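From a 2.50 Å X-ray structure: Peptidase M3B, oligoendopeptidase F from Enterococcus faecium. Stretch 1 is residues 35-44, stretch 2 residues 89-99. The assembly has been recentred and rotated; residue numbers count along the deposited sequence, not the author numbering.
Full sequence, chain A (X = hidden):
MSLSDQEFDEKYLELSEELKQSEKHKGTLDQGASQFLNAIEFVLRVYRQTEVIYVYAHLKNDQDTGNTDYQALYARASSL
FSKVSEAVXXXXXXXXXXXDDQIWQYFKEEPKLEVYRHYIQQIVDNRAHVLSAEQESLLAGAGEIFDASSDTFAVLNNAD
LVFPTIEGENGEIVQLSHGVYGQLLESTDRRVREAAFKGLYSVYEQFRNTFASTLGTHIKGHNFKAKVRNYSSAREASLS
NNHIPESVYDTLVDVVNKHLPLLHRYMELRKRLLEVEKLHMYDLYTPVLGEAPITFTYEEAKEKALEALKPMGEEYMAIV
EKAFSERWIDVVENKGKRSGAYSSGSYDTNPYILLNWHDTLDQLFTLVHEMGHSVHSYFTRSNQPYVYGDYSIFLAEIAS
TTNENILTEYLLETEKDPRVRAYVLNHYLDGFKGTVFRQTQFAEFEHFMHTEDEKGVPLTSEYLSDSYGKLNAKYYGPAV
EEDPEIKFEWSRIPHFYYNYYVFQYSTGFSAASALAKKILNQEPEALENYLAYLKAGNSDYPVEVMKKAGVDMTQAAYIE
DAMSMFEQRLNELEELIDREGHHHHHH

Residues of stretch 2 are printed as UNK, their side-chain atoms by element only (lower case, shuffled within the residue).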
ATOM      1  N   GLN A  35      30.248  14.019  25.775  1.00 40.84           N
ATOM      2  CA  GLN A  35      28.827  14.118  25.496  1.00 37.31           C
ATOM      3  C   GLN A  35      28.519  13.492  24.156  1.00 42.81           C
ATOM      4  O   GLN A  35      27.437  12.935  23.947  1.00 39.68           O
ATOM      5  CB  GLN A  35      28.384  15.576  25.496  1.00 42.95           C
ATOM      6  CG  GLN A  35      28.337  16.215  26.874  1.00 50.93           C
ATOM      7  CD  GLN A  35      29.691  16.739  27.343  1.00 57.03           C
ATOM      8  OE1 GLN A  35      30.738  16.427  26.767  1.00 60.65           O
ATOM      9  NE2 GLN A  35      29.670  17.546  28.397  1.00 55.97           N
ATOM     10  N   PHE A  36      29.489  13.591  23.254  1.00 41.89           N
ATOM     11  CA  PHE A  36      29.370  13.050  21.909  1.00 43.25           C
ATOM     12  C   PHE A  36      29.353  11.524  21.995  1.00 45.40           C
ATOM     13  O   PHE A  36      28.521  10.865  21.379  1.00 46.44           O
ATOM     14  CB  PHE A  36      30.556  13.537  21.072  1.00 44.99           C
ATOM     15  CG  PHE A  36      30.476  13.181  19.619  1.00 38.71           C
ATOM     16  CD1 PHE A  36      29.633  13.869  18.767  1.00 44.42           C
ATOM     17  CD2 PHE A  36      31.288  12.186  19.093  1.00 45.18           C
ATOM     18  CE1 PHE A  36      29.570  13.547  17.410  1.00 51.22           C
ATOM     19  CE2 PHE A  36      31.227  11.855  17.742  1.00 44.65           C
ATOM     20  CZ  PHE A  36      30.366  12.535  16.900  1.00 44.48           C
ATOM     21  N   LEU A  37      30.263  10.979  22.795  1.00 43.88           N
ATOM     22  CA  LEU A  37      30.345   9.544  23.026  1.00 36.91           C
ATOM     23  C   LEU A  37      29.066   9.033  23.660  1.00 41.54           C
ATOM     24  O   LEU A  37      28.530   8.011  23.244  1.00 43.86           O
ATOM     25  CB  LEU A  37      31.548   9.212  23.927  1.00 26.90           C
ATOM     26  CG  LEU A  37      31.773   7.739  24.299  1.00 26.95           C
ATOM     27  CD1 LEU A  37      31.867   6.852  23.068  1.00 29.76           C
ATOM     28  CD2 LEU A  37      33.015   7.570  25.160  1.00 27.16           C
ATOM     29  N   ASN A  38      28.576   9.748  24.669  1.00 37.13           N
ATOM     30  CA  ASN A  38      27.378   9.307  25.374  1.00 41.47           C
ATOM     31  C   ASN A  38      26.156   9.274  24.456  1.00 38.37           C
ATOM     32  O   ASN A  38      25.342   8.358  24.528  1.00 47.32           O
ATOM     33  CB  ASN A  38      27.128  10.164  26.623  1.00 38.82           C
ATOM     34  CG  ASN A  38      28.256  10.050  27.638  1.00 49.78           C
ATOM     35  OD1 ASN A  38      28.856   8.989  27.795  1.00 43.26           O
ATOM     36  ND2 ASN A  38      28.556  11.148  28.320  1.00 55.96           N
ATOM     37  N   ALA A  39      26.042  10.264  23.581  1.00 39.27           N
ATOM     38  CA  ALA A  39      24.956  10.296  22.601  1.00 39.63           C
ATOM     39  C   ALA A  39      25.005   9.101  21.644  1.00 32.13           C
ATOM     40  O   ALA A  39      23.999   8.436  21.412  1.00 38.74           O
ATOM     41  CB  ALA A  39      24.977  11.617  21.816  1.00 26.27           C
ATOM     42  N   ILE A  40      26.181   8.840  21.085  1.00 35.34           N
ATOM     43  CA  ILE A  40      26.355   7.713  20.183  1.00 38.09           C
ATOM     44  C   ILE A  40      25.998   6.420  20.895  1.00 41.56           C
ATOM     45  O   ILE A  40      25.341   5.555  20.330  1.00 33.88           O
ATOM     46  CB  ILE A  40      27.809   7.604  19.707  1.00 39.95           C
ATOM     47  CG1 ILE A  40      28.135   8.732  18.736  1.00 42.30           C
ATOM     48  CG2 ILE A  40      28.026   6.282  19.024  1.00 43.06           C
ATOM     49  CD1 ILE A  40      29.590   8.988  18.583  1.00 47.12           C
ATOM     50  N   GLU A  41      26.445   6.289  22.142  1.00 37.14           N
ATOM     51  CA  GLU A  41      26.159   5.095  22.919  1.00 42.91           C
ATOM     52  C   GLU A  41      24.671   4.931  23.120  1.00 41.10           C
ATOM     53  O   GLU A  41      24.144   3.828  22.998  1.00 42.95           O
ATOM     54  CB  GLU A  41      26.861   5.144  24.269  1.00 37.09           C
ATOM     55  CG  GLU A  41      28.303   4.764  24.177  1.00 34.46           C
ATOM     56  CD  GLU A  41      29.083   5.167  25.410  1.00 46.63           C
ATOM     57  OE1 GLU A  41      28.510   5.879  26.262  1.00 40.13           O
ATOM     58  OE2 GLU A  41      30.268   4.778  25.520  1.00 47.99           O
ATOM     59  N   PHE A  42      23.997   6.037  23.414  1.00 37.87           N
ATOM     60  CA  PHE A  42      22.577   5.990  23.652  1.00 32.45           C
ATOM     61  C   PHE A  42      21.812   5.583  22.399  1.00 40.23           C
ATOM     62  O   PHE A  42      21.035   4.624  22.448  1.00 36.54           O
ATOM     63  CB  PHE A  42      22.028   7.320  24.184  1.00 38.49           C
ATOM     64  CG  PHE A  42      20.521   7.383  24.174  1.00 42.18           C
ATOM     65  CD1 PHE A  42      19.785   6.833  25.215  1.00 34.80           C
ATOM     66  CD2 PHE A  42      19.839   7.953  23.101  1.00 41.43           C
ATOM     67  CE1 PHE A  42      18.393   6.863  25.205  1.00 42.52           C
ATOM     68  CE2 PHE A  42      18.430   7.993  23.075  1.00 38.58           C
ATOM     69  CZ  PHE A  42      17.708   7.444  24.121  1.00 42.83           C
ATOM     70  N   VAL A  43      22.006   6.285  21.279  1.00 31.67           N
ATOM     71  CA  VAL A  43      21.116   6.008  20.155  1.00 30.33           C
ATOM     72  C   VAL A  43      21.389   4.653  19.524  1.00 31.95           C
ATOM     73  O   VAL A  43      20.471   3.994  19.069  1.00 42.58           O
ATOM     74  CB  VAL A  43      20.999   7.132  19.059  1.00 42.18           C
ATOM     75  CG1 VAL A  43      21.219   8.527  19.622  1.00 28.70           C
ATOM     76  CG2 VAL A  43      21.896   6.850  17.896  1.00 42.92           C
ATOM     77  N   LEU A  44      22.641   4.225  19.503  1.00 40.57           N
ATOM     78  CA  LEU A  44      22.951   2.936  18.916  1.00 39.82           C
ATOM     79  C   LEU A  44      22.336   1.826  19.753  1.00 44.84           C
ATOM     80  O   LEU A  44      21.847   0.836  19.233  1.00 47.62           O
ATOM     81  CB  LEU A  44      24.468   2.750  18.779  1.00 38.27           C
ATOM     82  CG  LEU A  44      25.018   2.823  17.344  1.00 56.04           C
ATOM     83  CD1 LEU A  44      24.092   3.551  16.375  1.00 55.59           C
ATOM     84  CD2 LEU A  44      26.406   3.434  17.324  1.00 64.66           C
ATOM     85  N   UNK A  89      15.972  10.601  15.277  1.00 40.14           N
ATOM     86  CA  UNK A  89      16.257  11.163  13.958  1.00 40.92           C
ATOM     87  C   UNK A  89      17.048  12.478  13.980  1.00 42.27           C
ATOM     88  O   UNK A  89      17.542  12.910  12.944  1.00 39.98           O
ATOM     89  o   UNK A  89      14.079  12.275  13.821  1.00 44.59           O
ATOM     90  c   UNK A  89      14.951  11.356  13.169  1.00 44.81           C
ATOM     91  N   UNK A  90      17.156  13.121  15.142  1.00 36.86           N
ATOM     92  CA  UNK A  90      17.930  14.363  15.247  1.00 35.23           C
ATOM     93  C   UNK A  90      19.434  14.073  15.201  1.00 43.37           C
ATOM     94  O   UNK A  90      20.251  14.962  14.953  1.00 50.51           O
ATOM     95  c   UNK A  90      20.330  14.401  18.257  1.00 35.34           C
ATOM     96  c   UNK A  90      17.593  15.083  16.546  1.00 35.21           C
ATOM     97  n   UNK A  90      17.388  12.735  19.381  1.00 39.77           N
ATOM     98  c   UNK A  90      19.014  13.934  18.411  1.00 36.66           C
ATOM     99  c   UNK A  90      18.729  13.015  19.441  1.00 44.92           C
ATOM    100  c   UNK A  90      19.714  12.530  20.309  1.00 41.99           C
ATOM    101  c   UNK A  90      20.990  12.997  20.135  1.00 41.43           C
ATOM    102  c   UNK A  90      16.834  13.434  18.350  1.00 39.39           C
ATOM    103  c   UNK A  90      21.304  13.927  19.118  1.00 45.29           C
ATOM    104  c   UNK A  90      17.786  14.189  17.727  1.00 44.41           C
ATOM    105  N   UNK A  91      19.779  12.811  15.422  1.00 42.27           N
ATOM    106  CA  UNK A  91      21.147  12.390  15.701  1.00 36.07           C
ATOM    107  C   UNK A  91      22.170  12.671  14.584  1.00 41.08           C
ATOM    108  O   UNK A  91      23.177  13.353  14.821  1.00 45.51           O
ATOM    109  c   UNK A  91      22.485  10.341  16.385  1.00 43.72           C
ATOM    110  c   UNK A  91      24.990   9.261  16.887  1.00 49.55           C
ATOM    111  c   UNK A  91      23.305  10.883  17.356  1.00 50.11           C
ATOM    112  c   UNK A  91      24.558  10.350  17.605  1.00 50.39           C
ATOM    113  c   UNK A  91      22.930   9.253  15.672  1.00 42.47           C
ATOM    114  c   UNK A  91      21.134  10.916  16.120  1.00 40.84           C
ATOM    115  c   UNK A  91      24.177   8.712  15.920  1.00 51.59           C
ATOM    116  N   UNK A  92      21.930  12.159  13.377  1.00 39.66           N
ATOM    117  CA  UNK A  92      22.867  12.368  12.262  1.00 41.60           C
ATOM    118  C   UNK A  92      22.957  13.829  11.768  1.00 39.38           C
ATOM    119  O   UNK A  92      24.046  14.333  11.482  1.00 33.45           O
ATOM    120  c   UNK A  92      22.558   9.953  11.492  1.00 43.89           C
ATOM    121  o   UNK A  92      22.397   9.490   9.127  1.00 64.87           O
ATOM    122  c   UNK A  92      22.539  11.429  11.104  1.00 41.61           C
ATOM    123  c   UNK A  92      22.532   9.014  10.281  1.00 48.65           C
ATOM    124  o   UNK A  92      22.650   7.788  10.484  1.00 57.02           O
ATOM    125  N   UNK A  93      21.807  14.498  11.620  1.00 35.62           N
ATOM    126  CA  UNK A  93      21.826  15.937  11.376  1.00 46.19           C
ATOM    127  C   UNK A  93      22.675  16.683  12.399  1.00 47.85           C
ATOM    128  O   UNK A  93      23.432  17.578  12.021  1.00 50.92           O
ATOM    129  c   UNK A  93      19.625  15.079  11.044  1.00 41.65           C
ATOM    130  c   UNK A  93      20.350  16.334  11.504  1.00 41.36           C
ATOM    131  c   UNK A  93      20.441  13.948  11.599  1.00 38.14           C
ATOM    132  N   UNK A  94      22.570  16.329  13.678  1.00 41.47           N
ATOM    133  CA  UNK A  94      23.353  17.054  14.688  1.00 45.78           C
ATOM    134  C   UNK A  94      24.832  16.708  14.649  1.00 42.34           C
ATOM    135  O   UNK A  94      25.671  17.570  14.864  1.00 43.04           O
ATOM    136  c   UNK A  94      21.547  17.674  16.341  1.00 53.40           C
ATOM    137  c   UNK A  94      21.297  17.922  17.816  1.00 65.08           C
ATOM    138  o   UNK A  94      22.242  17.721  18.636  1.00 52.90           O
ATOM    139  o   UNK A  94      20.152  18.332  18.140  1.00 59.22           O
ATOM    140  c   UNK A  94      22.797  16.873  16.093  1.00 39.18           C
ATOM    141  N   UNK A  95      25.152  15.451  14.361  1.00 41.98           N
ATOM    142  CA  UNK A  95      26.541  15.085  14.147  1.00 42.06           C
ATOM    143  C   UNK A  95      27.091  15.971  13.046  1.00 39.56           C
ATOM    144  O   UNK A  95      28.155  16.563  13.178  1.00 38.07           O
ATOM    145  c   UNK A  95      26.275  11.259  14.551  1.00 35.11           C
ATOM    146  c   UNK A  95      26.462  12.699  14.932  1.00 30.51           C
ATOM    147  c   UNK A  95      26.692  13.611  13.731  1.00 35.00           C
ATOM    148  c   UNK A  95      28.080  13.354  13.164  1.00 35.28           C
ATOM    149  N   UNK A  96      26.322  16.080  11.972  1.00 37.51           N
ATOM    150  CA  UNK A  96      26.756  16.795  10.783  1.00 42.24           C
ATOM    151  C   UNK A  96      26.816  18.327  10.925  1.00 46.38           C
ATOM    152  O   UNK A  96      27.322  19.008  10.042  1.00 34.84           O
ATOM    153  c   UNK A  96      25.384  14.634   7.893  1.00 38.10           C
ATOM    154  c   UNK A  96      25.887  16.385   9.594  1.00 41.18           C
ATOM    155  c   UNK A  96      27.651  14.774   8.898  1.00 36.41           C
ATOM    156  c   UNK A  96      26.162  14.953   9.139  1.00 37.82           C
ATOM    157  N   UNK A  97      26.315  18.868  12.031  1.00 46.86           N
ATOM    158  CA  UNK A  97      26.432  20.304  12.259  1.00 41.37           C
ATOM    159  C   UNK A  97      27.820  20.629  12.777  1.00 45.67           C
ATOM    160  O   UNK A  97      28.253  21.777  12.749  1.00 41.26           O
ATOM    161  c   UNK A  97      22.858  21.311  13.430  1.00 50.06           C
ATOM    162  n   UNK A  97      21.905  22.141  13.049  1.00 51.46           N
ATOM    163  c   UNK A  97      25.344  20.821  13.209  1.00 45.21           C
ATOM    164  c   UNK A  97      24.033  21.164  12.485  1.00 50.26           C
ATOM    165  o   UNK A  97      22.812  20.690  14.491  1.00 58.98           O
ATOM    166  N   UNK A  98      28.514  19.607  13.262  1.00 43.30           N
ATOM    167  CA  UNK A  98      29.927  19.737  13.550  1.00 42.66           C
ATOM    168  C   UNK A  98      30.700  19.607  12.243  1.00 41.88           C
ATOM    169  O   UNK A  98      30.237  18.970  11.293  1.00 50.03           O
ATOM    170  c   UNK A  98      29.917  19.871  16.647  1.00 47.27           C
ATOM    171  c   UNK A  98      29.612  18.619  15.846  1.00 42.65           C
ATOM    172  c   UNK A  98      30.371  18.649  14.521  1.00 41.94           C
ATOM    173  c   UNK A  98      29.970  17.383  16.626  1.00 36.11           C
ATOM    174  N   UNK A  99      31.878  20.213  12.197  1.00 48.84           N
ATOM    175  CA  UNK A  99      32.775  20.066  11.055  1.00 55.64           C
ATOM    176  C   UNK A  99      33.540  18.747  11.152  1.00 59.52           C
ATOM    177  O   UNK A  99      33.897  18.309  12.251  1.00 50.52           O
ATOM    178  o   UNK A  99      34.805  20.893  12.018  1.00 51.17           O
ATOM    179  c   UNK A  99      33.800  21.189  11.060  1.00 49.28           C
TER

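Position 89 has two side-chain atoms, one carbon and then one oxygen. They lie out of reach of stretch 1. This is Ser 89, and its OG is hydrogen-bonded elsewhere in the structure.

Position 90 carries one carbon and then fused five- and six-membered rings of eight carbons and one nitrogen. A carbon of the six-membered ring approaches Val 43. That indole can only be tryptophan. In Trp 90, CZ2 lies 4.3 Å from CG1 of Val 43. The ring nitrogen NE1 finds its hydrogen bond elsewhere in the structure.

Position 91 has one carbon followed by a ring of six carbons, with no oxygen on the ring. It touches Ala 39, Ile 40 and Val 43. The missing hydroxyl separates it from tyrosine, so it is Phe 91. Its CA-to-CB bond points toward stretch 1, and chi1 is t. CG2 of Val 43 lies over one face, 3.4 Å from CD2 of Phe 91. CG2 of Val 43 is 3.7 Å from the centroid of the Phe 91 ring and 23° off the ring normal, a CH-pi contact. CG1 of Ile 40 sits at the ring edge, 3.7 Å from CZ of Phe 91. CB of Ala 39 is 4.4 Å from CE1 of Phe 91.

Position 92 shows three carbons, the third carrying two oxygens. It is partly exposed and out of reach of stretch 1. The carboxylate at the end of this chain identifies Glu 92.

Position 93 has three carbons that close a ring onto the backbone N. This is Pro 93. It is buried, but out of reach of stretch 1.

Position 94 again has three carbons with two oxygens on the third. It is Glu 94, and it does not touch stretch 1. Its OE2 is hydrogen-bonded elsewhere in the structure.

Position 95 has four carbons, forked at the first, with one arm two carbons long. It meets Phe 36. The fork at CB with a two-carbon arm marks Ile 95, whose CG1 is 4.1 Å from CE1 of Phe 36.

Position 96 has four carbons forked at the second. This is Leu 96, out of reach of stretch 1.

Position 97 has three carbons, the third carrying one oxygen and one nitrogen. It is out of reach of stretch 1. The amide names Gln 97, an exposed residue.

Position 98 has four carbons forked at the second, close to Phe 36. It is Leu 98. Its CD1 lies 3.9 Å from CE1 of Phe 36. A type I turn runs from Ile 95 to Leu 98, and both residues meet the ring of Phe 36.

Position 99 has one carbon and one oxygen, out of reach of stretch 1. It is Ser 99, an N-cap whose side chain caps a backbone N just past the stretch.

The two helices run nearly antiparallel, at 159°, with axes 11.8 Å apart. The aromatic side chains of Phe 36, Trp 90 and Phe 91 reach across the space between the stretches. Phe 91 packs against Ala 39, Ile 40 and Val 43, while Phe 36 meets Ile 95 and Leu 98. No hydrogen bond crosses the contact. It buries 343 Å², both sides summed, through apolar packing.

Stretch 2, residues 89-99: SWFEPEILQLS
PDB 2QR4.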